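Local coordinates for extracellular solute-binding protein, family 1 (PDB 6G7N) that binds iron(III) and probably delivers it to an ABC transporter as the solute-binding component of an iron-uptake system, at residues W128-I134 and F165-R171; N142-A147 and A306-M310; D177-I181 and L193-L199. One frame throughout, in Å; residues are numbered along the deposited sequence. Where two conformers were deposited one is given.

Interaction 1 (W128-I134 and F165-R171)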
loop_
_atom_site.group_PDB
_atom_site.type_symbol
_atom_site.label_atom_id
_atom_site.label_comp_id
_atom_site.label_asym_id
_atom_site.label_seq_id
_atom_site.Cartn_x
_atom_site.Cartn_y
_atom_site.Cartn_z
ATOM N N TRP A 128 6.530 14.333 -21.267
ATOM C CA TRP A 128 5.369 14.329 -20.379
ATOM C C TRP A 128 5.015 15.704 -19.826
ATOM O O TRP A 128 4.124 15.806 -18.973
ATOM C CB TRP A 128 5.567 13.306 -19.248
ATOM C CG TRP A 128 5.721 11.916 -19.730
ATOM C CD1 TRP A 128 6.819 11.107 -19.580
ATOM C CD2 TRP A 128 4.744 11.132 -20.416
ATOM N NE1 TRP A 128 6.583 9.882 -20.111
ATOM C CE2 TRP A 128 5.325 9.849 -20.640
ATOM C CE3 TRP A 128 3.420 11.356 -20.821
ATOM C CZ2 TRP A 128 4.651 8.825 -21.301
ATOM C CZ3 TRP A 128 2.746 10.311 -21.497
ATOM C CH2 TRP A 128 3.372 9.067 -21.712
ATOM N N LYS A 129 5.639 16.769 -20.340
ATOM C CA LYS A 129 5.370 18.104 -19.794
ATOM C C LYS A 129 3.886 18.445 -19.916
ATOM O O LYS A 129 3.302 18.274 -20.988
ATOM C CB LYS A 129 6.235 19.171 -20.472
ATOM C CG LYS A 129 6.277 20.486 -19.684
ATOM C CD LYS A 129 7.286 21.451 -20.254
ATOM C CE LYS A 129 7.618 22.544 -19.252
ATOM N NZ LYS A 129 6.497 23.473 -19.030
ATOM N N GLY A 130 3.301 18.914 -18.812
ATOM C CA GLY A 130 1.894 19.309 -18.793
ATOM C C GLY A 130 0.925 18.143 -18.733
ATOM O O GLY A 130 -0.275 18.384 -18.853
ATOM N N LYS A 131 1.421 16.911 -18.537
ATOM C CA LYS A 131 0.583 15.716 -18.729
ATOM C C LYS A 131 0.355 14.866 -17.489
ATOM O O LYS A 131 -0.479 13.969 -17.568
ATOM C CB LYS A 131 1.129 14.839 -19.873
ATOM C CG LYS A 131 1.054 15.568 -21.214
ATOM C CD LYS A 131 1.575 14.795 -22.398
ATOM C CE LYS A 131 1.266 15.563 -23.690
ATOM N NZ LYS A 131 1.500 14.748 -24.915
ATOM N N ILE A 132 1.060 15.139 -16.383
ATOM C CA ILE A 132 1.032 14.207 -15.236
ATOM C C ILE A 132 0.178 14.772 -14.120
ATOM O O ILE A 132 0.310 15.943 -13.747
ATOM C CB ILE A 132 2.447 13.941 -14.701
ATOM C CG1 ILE A 132 3.317 13.393 -15.814
ATOM C CG2 ILE A 132 2.407 12.981 -13.508
ATOM C CD1 ILE A 132 4.694 12.926 -15.420
ATOM N N VAL A 133 -0.693 13.934 -13.544
ATOM C CA VAL A 133 -1.404 14.279 -12.309
ATOM C C VAL A 133 -0.999 13.289 -11.195
ATOM O O VAL A 133 -0.912 12.073 -11.397
ATOM C CB VAL A 133 -2.933 14.349 -12.495
ATOM C CG1 VAL A 133 -3.330 15.565 -13.336
ATOM C CG2 VAL A 133 -3.508 13.087 -13.072
ATOM N N ILE A 134 -0.781 13.839 -10.008
ATOM C CA ILE A 134 -0.440 13.043 -8.836
ATOM C C ILE A 134 -0.820 13.868 -7.597
ATOM O O ILE A 134 -0.812 15.101 -7.619
ATOM C CB ILE A 134 1.057 12.636 -8.832
ATOM C CG1 ILE A 134 1.368 11.587 -7.745
ATOM C CG2 ILE A 134 1.963 13.851 -8.660
ATOM C CD1 ILE A 134 2.734 10.937 -7.906
ATOM N N PHE A 165 10.169 15.268 -12.949
ATOM C CA PHE A 165 8.817 14.789 -12.690
ATOM C C PHE A 165 7.882 15.916 -12.286
ATOM O O PHE A 165 6.795 16.091 -12.842
ATOM C CB PHE A 165 8.909 13.683 -11.625
ATOM C CG PHE A 165 7.609 13.015 -11.303
ATOM C CD1 PHE A 165 6.968 12.257 -12.252
ATOM C CD2 PHE A 165 7.047 13.113 -10.059
ATOM C CE1 PHE A 165 5.796 11.592 -11.950
ATOM C CE2 PHE A 165 5.861 12.444 -9.751
ATOM C CZ PHE A 165 5.246 11.677 -10.708
ATOM N N VAL A 166 8.301 16.704 -11.302
ATOM C CA VAL A 166 7.495 17.824 -10.826
ATOM C C VAL A 166 7.253 18.854 -11.941
ATOM O O VAL A 166 6.144 19.411 -12.069
ATOM C CB VAL A 166 8.113 18.452 -9.583
ATOM C CG1 VAL A 166 7.439 19.751 -9.193
ATOM C CG2 VAL A 166 8.081 17.477 -8.419
ATOM N N ARG A 167 8.268 19.088 -12.775
ATOM C CA ARG A 167 8.131 19.978 -13.929
ATOM C C ARG A 167 7.023 19.539 -14.878
ATOM O O ARG A 167 6.488 20.367 -15.609
ATOM C CB ARG A 167 9.477 20.066 -14.672
ATOM C CG ARG A 167 9.454 20.673 -16.075
ATOM C CD ARG A 167 10.871 20.776 -16.633
ATOM N NE ARG A 167 10.974 21.557 -17.857
ATOM C CZ ARG A 167 10.875 21.038 -19.074
ATOM N NH1 ARG A 167 10.681 19.735 -19.243
ATOM N NH2 ARG A 167 10.992 21.821 -20.124
ATOM N N ASN A 168 6.698 18.245 -14.867
ATOM C CA ASN A 168 5.700 17.676 -15.748
ATOM C C ASN A 168 4.271 17.682 -15.180
ATOM O O ASN A 168 3.354 17.242 -15.877
ATOM C CB ASN A 168 6.100 16.256 -16.125
ATOM C CG ASN A 168 7.284 16.219 -17.064
ATOM O OD1 ASN A 168 7.571 17.207 -17.727
ATOM N ND2 ASN A 168 7.942 15.062 -17.154
ATOM N N PHE A 169 4.058 18.223 -13.985
ATOM C CA PHE A 169 2.716 18.218 -13.416
ATOM C C PHE A 169 1.770 19.088 -14.241
ATOM O O PHE A 169 2.090 20.243 -14.585
ATOM C CB PHE A 169 2.714 18.750 -11.991
ATOM C CG PHE A 169 3.353 17.863 -10.951
ATOM C CD1 PHE A 169 3.817 16.579 -11.214
ATOM C CD2 PHE A 169 3.482 18.356 -9.660
ATOM C CE1 PHE A 169 4.373 15.809 -10.214
ATOM C CE2 PHE A 169 4.023 17.593 -8.651
ATOM C CZ PHE A 169 4.456 16.310 -8.933
ATOM N N ALA A 170 0.593 18.548 -14.556
ATOM C CA ALA A 170 -0.438 19.290 -15.291
ATOM C C ALA A 170 -1.108 20.358 -14.434
ATOM O O ALA A 170 -1.604 21.358 -14.957
ATOM C CB ALA A 170 -1.477 18.323 -15.804
ATOM N N ARG A 171 -1.175 20.123 -13.134
ATOM C CA ARG A 171 -1.800 21.016 -12.181
ATOM C C ARG A 171 -1.118 20.787 -10.832
ATOM O O ARG A 171 -0.499 19.733 -10.635
ATOM C CB ARG A 171 -3.320 20.740 -12.066
ATOM C CG ARG A 171 -3.672 19.402 -11.417
ATOM C CD ARG A 171 -5.156 19.183 -11.342
ATOM N NE ARG A 171 -5.470 18.058 -10.494
ATOM C CZ ARG A 171 -6.710 17.629 -10.253
ATOM N NH1 ARG A 171 -7.752 18.222 -10.822
ATOM N NH2 ARG A 171 -6.912 16.619 -9.422
HETATM O O HOH W 1 6.534 23.098 -15.565
HETATM O O HOH W 2 3.961 20.548 -16.585
HETATM O O HOH W 3 -0.887 17.001 -9.875
#

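Interaction 2 (N142-A147 and A306-M310)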
loop_
_atom_site.group_PDB
_atom_site.type_symbol
_atom_site.label_atom_id
_atom_site.label_comp_id
_atom_site.label_asym_id
_atom_site.label_seq_id
_atom_site.Cartn_x
_atom_site.Cartn_y
_atom_site.Cartn_z
ATOM N N ASN A 142 3.077 8.046 -1.908
ATOM C CA ASN A 142 4.068 8.784 -2.668
ATOM C C ASN A 142 5.414 8.822 -1.943
ATOM O O ASN A 142 6.463 8.697 -2.579
ATOM C CB ASN A 142 3.596 10.224 -2.882
ATOM C CG ASN A 142 2.542 10.354 -3.950
ATOM O OD1 ASN A 142 2.382 9.473 -4.810
ATOM N ND2 ASN A 142 1.840 11.507 -3.953
ATOM N N GLN A 143 5.393 9.046 -0.634
ATOM C CA GLN A 143 6.630 9.043 0.130
ATOM C C GLN A 143 7.354 7.696 -0.030
ATOM O O GLN A 143 8.569 7.647 -0.229
ATOM C CB GLN A 143 6.363 9.356 1.593
ATOM C CG GLN A 143 5.881 10.776 1.817
ATOM C CD GLN A 143 5.354 11.034 3.203
ATOM O OE1 GLN A 143 5.414 10.179 4.076
ATOM N NE2 GLN A 143 4.803 12.215 3.404
ATOM N N SER A 144 6.592 6.594 0.013
ATOM C CA SER A 144 7.196 5.284 -0.110
ATOM C C SER A 144 7.765 5.022 -1.507
ATOM O O SER A 144 8.828 4.422 -1.648
ATOM C CB SER A 144 6.192 4.194 0.311
ATOM O OG SER A 144 6.056 4.250 1.730
ATOM N N LEU A 145 7.038 5.473 -2.543
ATOM C CA LEU A 145 7.576 5.336 -3.894
ATOM C C LEU A 145 8.866 6.151 -4.062
ATOM O O LEU A 145 9.850 5.655 -4.612
ATOM C CB LEU A 145 6.524 5.742 -4.920
ATOM C CG LEU A 145 7.010 5.722 -6.360
ATOM C CD1 LEU A 145 7.367 4.331 -6.870
ATOM C CD2 LEU A 145 5.915 6.285 -7.255
ATOM N N ILE A 146 8.860 7.388 -3.590
ATOM C CA ILE A 146 10.073 8.195 -3.670
ATOM C C ILE A 146 11.214 7.592 -2.856
ATOM O O ILE A 146 12.366 7.609 -3.307
ATOM C CB ILE A 146 9.760 9.671 -3.368
ATOM C CG1 ILE A 146 9.131 10.380 -4.578
ATOM C CG2 ILE A 146 11.038 10.453 -3.048
ATOM C CD1 ILE A 146 8.186 9.694 -5.505
ATOM N N ALA A 147 10.909 7.072 -1.667
ATOM C CA ALA A 147 11.918 6.367 -0.898
ATOM C C ALA A 147 12.559 5.238 -1.706
ATOM O O ALA A 147 13.784 5.057 -1.680
ATOM C CB ALA A 147 11.322 5.845 0.402
ATOM N N ALA A 306 12.762 10.932 1.682
ATOM C CA ALA A 306 11.732 11.220 0.705
ATOM C C ALA A 306 11.045 12.551 0.955
ATOM O O ALA A 306 10.864 13.370 0.051
ATOM C CB ALA A 306 10.715 10.082 0.620
ATOM N N ILE A 307 10.670 12.801 2.211
ATOM C CA ILE A 307 10.055 14.066 2.600
ATOM C C ILE A 307 11.001 15.233 2.263
ATOM O O ILE A 307 10.569 16.250 1.716
ATOM C CB ILE A 307 9.642 14.028 4.080
ATOM C CG1 ILE A 307 8.481 13.042 4.273
ATOM C CG2 ILE A 307 9.301 15.416 4.591
ATOM C CD1 ILE A 307 8.122 12.761 5.721
ATOM N N LYS A 308 12.260 15.102 2.646
ATOM C CA LYS A 308 13.263 16.135 2.356
ATOM C C LYS A 308 13.383 16.411 0.858
ATOM O O LYS A 308 13.374 17.558 0.429
ATOM C CB LYS A 308 14.628 15.753 2.952
ATOM C CG LYS A 308 15.744 16.745 2.656
ATOM C CD LYS A 308 17.074 16.204 3.141
ATOM C CE LYS A 308 18.236 16.813 2.379
ATOM N NZ LYS A 308 19.507 16.561 3.108
ATOM N N LEU A 309 13.482 15.348 0.063
ATOM C CA LEU A 309 13.616 15.505 -1.377
ATOM C C LEU A 309 12.395 16.194 -1.975
ATOM O O LEU A 309 12.514 17.110 -2.800
ATOM C CB LEU A 309 13.861 14.132 -2.036
ATOM C CG LEU A 309 13.923 14.116 -3.548
ATOM C CD1 LEU A 309 14.417 12.765 -4.014
ATOM C CD2 LEU A 309 12.547 14.227 -4.134
ATOM N N MET A 310 11.206 15.749 -1.573
ATOM C CA MET A 310 9.967 16.331 -2.075
ATOM C C MET A 310 9.885 17.831 -1.812
ATOM O O MET A 310 9.449 18.610 -2.661
ATOM C CB MET A 310 8.793 15.549 -1.485
ATOM C CG MET A 310 8.736 14.122 -2.051
ATOM S SD MET A 310 7.828 12.915 -1.057
ATOM C CE MET A 310 6.423 12.410 -2.098
#

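Interaction 3 (D177-I181 and L193-L199). With FE (Fe (III) ion), chain E; DAL (D-alanine), chain C.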
loop_
_atom_site.group_PDB
_atom_site.type_symbol
_atom_site.label_atom_id
_atom_site.label_comp_id
_atom_site.label_asym_id
_atom_site.label_seq_id
_atom_site.Cartn_x
_atom_site.Cartn_y
_atom_site.Cartn_z
ATOM N N ASP A 177 -6.070 9.620 -4.524
ATOM C CA ASP A 177 -5.687 8.818 -5.679
ATOM C C ASP A 177 -6.833 8.701 -6.688
ATOM O O ASP A 177 -6.633 8.771 -7.883
ATOM C CB ASP A 177 -5.225 7.391 -5.289
ATOM C CG ASP A 177 -3.731 7.249 -5.011
ATOM O OD1 ASP A 177 -3.011 8.283 -4.861
ATOM O OD2 ASP A 177 -3.278 6.084 -4.951
ATOM N N THR A 178 -8.046 8.498 -6.163
ATOM C CA THR A 178 -9.225 8.401 -7.030
ATOM C C THR A 178 -9.422 9.681 -7.852
ATOM O O THR A 178 -9.795 9.633 -9.030
ATOM C CB THR A 178 -10.456 8.078 -6.164
ATOM O OG1 THR A 178 -10.240 6.816 -5.531
ATOM C CG2 THR A 178 -11.739 8.097 -6.962
ATOM N N ALA A 179 -9.145 10.821 -7.235
ATOM C CA ALA A 179 -9.227 12.098 -7.946
ATOM C C ALA A 179 -8.239 12.147 -9.103
ATOM O O ALA A 179 -8.544 12.743 -10.141
ATOM C CB ALA A 179 -9.015 13.263 -7.003
ATOM N N GLN A 180 -7.069 11.511 -8.955
ATOM C CA GLN A 180 -6.111 11.510 -10.070
ATOM C C GLN A 180 -6.652 10.664 -11.225
ATOM O O GLN A 180 -6.529 11.036 -12.385
ATOM C CB GLN A 180 -4.731 11.025 -9.630
ATOM C CG GLN A 180 -4.197 11.648 -8.359
ATOM C CD GLN A 180 -4.313 13.139 -8.281
ATOM O OE1 GLN A 180 -3.954 13.857 -9.213
ATOM N NE2 GLN A 180 -4.834 13.619 -7.153
ATOM N N ILE A 181 -7.245 9.515 -10.896
ATOM C CA ILE A 181 -7.834 8.667 -11.919
ATOM C C ILE A 181 -8.937 9.429 -12.674
ATOM O O ILE A 181 -9.003 9.377 -13.919
ATOM C CB ILE A 181 -8.372 7.354 -11.304
ATOM C CG1 ILE A 181 -7.215 6.540 -10.694
ATOM C CG2 ILE A 181 -9.131 6.542 -12.338
ATOM C CD1 ILE A 181 -7.661 5.348 -9.878
ATOM N N LEU A 193 -0.189 8.738 -11.239
ATOM C CA LEU A 193 0.197 7.616 -10.372
ATOM C C LEU A 193 -0.889 7.410 -9.338
ATOM O O LEU A 193 -1.402 8.367 -8.757
ATOM C CB LEU A 193 1.540 7.852 -9.673
ATOM C CG LEU A 193 2.779 7.934 -10.538
ATOM C CD1 LEU A 193 4.099 8.021 -9.771
ATOM C CD2 LEU A 193 2.940 6.750 -11.482
ATOM N N ALA A 194 -1.239 6.147 -9.113
ATOM C CA ALA A 194 -2.239 5.781 -8.098
ATOM C C ALA A 194 -2.049 4.317 -7.756
ATOM O O ALA A 194 -1.425 3.574 -8.505
ATOM C CB ALA A 194 -3.653 6.053 -8.580
ATOM N N ASN A 195 -2.653 3.898 -6.644
ATOM C CA ASN A 195 -2.616 2.482 -6.294
ATOM C C ASN A 195 -3.635 1.703 -7.137
ATOM O O ASN A 195 -4.741 2.180 -7.403
ATOM C CB ASN A 195 -2.876 2.269 -4.800
ATOM C CG ASN A 195 -1.733 2.706 -3.900
ATOM O OD1 ASN A 195 -0.593 2.885 -4.358
ATOM N ND2 ASN A 195 -2.029 2.863 -2.613
ATOM N N SER A 196 -3.240 0.478 -7.468
ATOM C CA SER A 196 -3.998 -0.429 -8.313
ATOM C C SER A 196 -5.457 -0.600 -7.874
ATOM O O SER A 196 -6.375 -0.617 -8.716
ATOM C CB SER A 196 -3.264 -1.793 -8.299
ATOM O OG SER A 196 -2.995 -2.260 -6.969
ATOM N N TYR A 197 -5.670 -0.761 -6.567
ATOM C CA TYR A 197 -6.989 -1.065 -6.059
ATOM C C TYR A 197 -7.986 0.064 -6.260
ATOM O O TYR A 197 -9.194 -0.187 -6.205
ATOM C CB TYR A 197 -6.924 -1.522 -4.582
ATOM C CG TYR A 197 -6.332 -0.518 -3.645
ATOM C CD1 TYR A 197 -7.084 0.485 -3.067
ATOM C CD2 TYR A 197 -4.982 -0.561 -3.319
ATOM C CE1 TYR A 197 -6.509 1.406 -2.195
ATOM C CE2 TYR A 197 -4.397 0.363 -2.459
ATOM C CZ TYR A 197 -5.141 1.385 -1.920
ATOM O OH TYR A 197 -4.552 2.334 -1.133
ATOM N N TYR A 198 -7.532 1.298 -6.481
ATOM C CA TYR A 198 -8.477 2.394 -6.704
ATOM C C TYR A 198 -9.138 2.286 -8.079
ATOM O O TYR A 198 -10.299 2.682 -8.238
ATOM C CB TYR A 198 -7.824 3.773 -6.512
ATOM C CG TYR A 198 -7.451 4.072 -5.087
ATOM C CD1 TYR A 198 -8.413 4.206 -4.097
ATOM C CD2 TYR A 198 -6.118 4.187 -4.711
ATOM C CE1 TYR A 198 -8.058 4.471 -2.797
ATOM C CE2 TYR A 198 -5.762 4.441 -3.400
ATOM C CZ TYR A 198 -6.732 4.568 -2.440
ATOM O OH TYR A 198 -6.380 4.794 -1.129
ATOM N N LEU A 199 -8.419 1.788 -9.084
ATOM C CA LEU A 199 -9.056 1.570 -10.372
ATOM C C LEU A 199 -10.029 0.393 -10.289
ATOM O O LEU A 199 -11.157 0.470 -10.804
ATOM C CB LEU A 199 -8.026 1.363 -11.479
ATOM C CG LEU A 199 -8.598 1.215 -12.874
ATOM C CD1 LEU A 199 -9.403 2.441 -13.332
ATOM C CD2 LEU A 199 -7.487 0.933 -13.872
HETATM FE FE FE E . -5.517 3.529 0.142
HETATM N N DAL C . -6.707 4.261 1.872
HETATM C CA DAL C . -7.457 3.090 2.438
HETATM C CB DAL C . -7.626 3.243 3.941
HETATM C C DAL C . -6.846 1.774 2.085
HETATM O O DAL C . -5.905 1.805 1.267
HETATM O OXT DAL C . -7.316 0.736 2.628
HETATM O O HOH W 4 -1.723 10.170 -6.665
HETATM O O HOH W 5 -11.506 4.472 -6.418
#

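Interaction 1 (W128-I134 and F165-R171)
I132 meets F169 in a single beta bridge between a short strand and the chain that leaves the long helix 140-167. Two backbone bonds carry it: A170 N reaches I132 O at 2.7 Å and 172°, while I132 N gives a longer, more bent bond of 3.2 Å to N168 O. K131 N adds a weak second bond to N168 O, and F169 CA lies close to I132 O as a CA-H...O contact. A water donates to R167 O and F169 O and accepts from G130 N, joining the type II turn W128-K131 to the helix end.

Apolar contacts line one flank. In I132, CG1 stands anti to the carbonyl carbon (chi1 -57°) and the chain then runs on extended (chi2 -173°), which carries CD1 to N168 CB and, at 3.9 Å, to CE1 of F165. I134 splits its branches between two rings: CD1 comes in at the edge of F165, 3.8 Å from CZ, and CG2 lies 3.5 Å from CE1 of F169. Cutting I132 back to an alanine is likely to leave N168 CB and the F165 ring without the CD1 methyl that lies against both.

N168 is a buried amide, its ND2 satisfied by the carbonyls of L123 and Q125. At the exposed outer end K129 lays CE over one face of the R167 guanidinium, a less certain contact because R167 has two conformers. The bridge therefore relies on main-chain polarity backed by a hydrocarbon flank.

Interaction 2 (N142-A147 and A306-M310)
A306 and I146 meet where two helices cross almost at right angles, a case of orthogonal helix packing in the bacterial solute-binding protein fold. The short axes of 142-147 and 306-310 come within 9.3 Å at a crossing angle of 94°, so the interface is confined to the crossing point. The two segments meet without hydrogen bonds between them.

The apolar contacts centre on A306. Its CB faces the other helix and touches CG2 of I146 at 3.7 Å, with A147 CB slightly farther away at 4.3 Å. In I146, CG1 is anti to the carbonyl carbon (chi1 -79°), leaving CG2, anti to the backbone N, to face A306 and L309 CD1. I146 also touches W161, and L309 packs on I150, A158 and A162 of the same long helix.

A second group mixes polar side chains with hydrocarbon. Q143 runs extended beyond CG, and its amide carbon CD lies 3.9 Å from I307 CG1, the two side chains meeting at a slant. The amide's polar needs are met elsewhere: OE1 accepts from N303 and NE2 donates to S137 O. M310 has two conformers; in the one given it crosses Q143 at about a right angle and ends with CE beside N142 CB, a placement that is less certain for that reason. The N142 amide bonds to R103 and S136.

The closest approach between the segments is to the backbone: A306 CB sits 3.4 Å from Q143 O, which also accepts the helical bond of A147 N.

Interaction 3 (D177-I181 and L193-L199)
Helix 177-181 and strand 193-195 run at 127° to each other, their short axes 7.7 Å apart at closest, and the chain turns from that strand directly into the helix 196-204 bearing two of the iron ligands. D177 makes the direct polar link. Its OD2 accepts from N195 N at 2.8 Å and 155°, the donor lying above the carboxylate plane, and the same oxygen forms a salt bridge with R103. Its other oxygen, OD1, shares a water with L193 O.

Beside this bond, D177 CB lies 3.4 Å from CD2 of the Y198 ring. T178 OG1 and Y198 O are joined by a further water. I181 supplies the apolar share: CD1 reaches Y198 CB at 3.7 Å, CG1 meets A194 CB, and CG2 meets L199 CD1.

At the metal, the OH atoms of Y197 and Y198 each lie 2.0 Å from the iron, and D-alanine adds its N and O. Y197 takes the crowded rotamer, CG between backbone N and carbonyl carbon (chi1 59°), which brings CE1 over one face of the Y198 ring, toward its rim; iron lies in the Y197 ring plane, at the edge. N195 ND2 donates to Y197 OH at 3.0 Å, in its own amide plane, consistent with a metal-bound phenolate. N195 is thus the second-shell residue, and D177, through its bond to N195 N, probably steadies its position.

Y141, on helix 140-167, is the third tyrosine ligand; A194 bonds to V104 of strand 96-108, and I181 and L199 reach strand 217-220.

Strands 132-133 and 191-195 are parallel neighbours in one sheet, and helices 140-167 and 177-186 connect them in the chain; interaction 1 ties the first strand to the exit of the first helix, interaction 3 the second helix to the second strand. Interactions 1 and 2 both use helix 140-167, one at its exit and the other near its start. Interaction 1 is only partly buried and combines backbone bonds and waters with an apolar flank. Interactions 2 and 3 are buried, yet differ: the former is direct helix-on-helix packing, the latter a carboxylate-centred link beside the iron site. L193 CD1, of interaction 3, packs on I134 and F165 of interaction 1 and on L145 within 142-147.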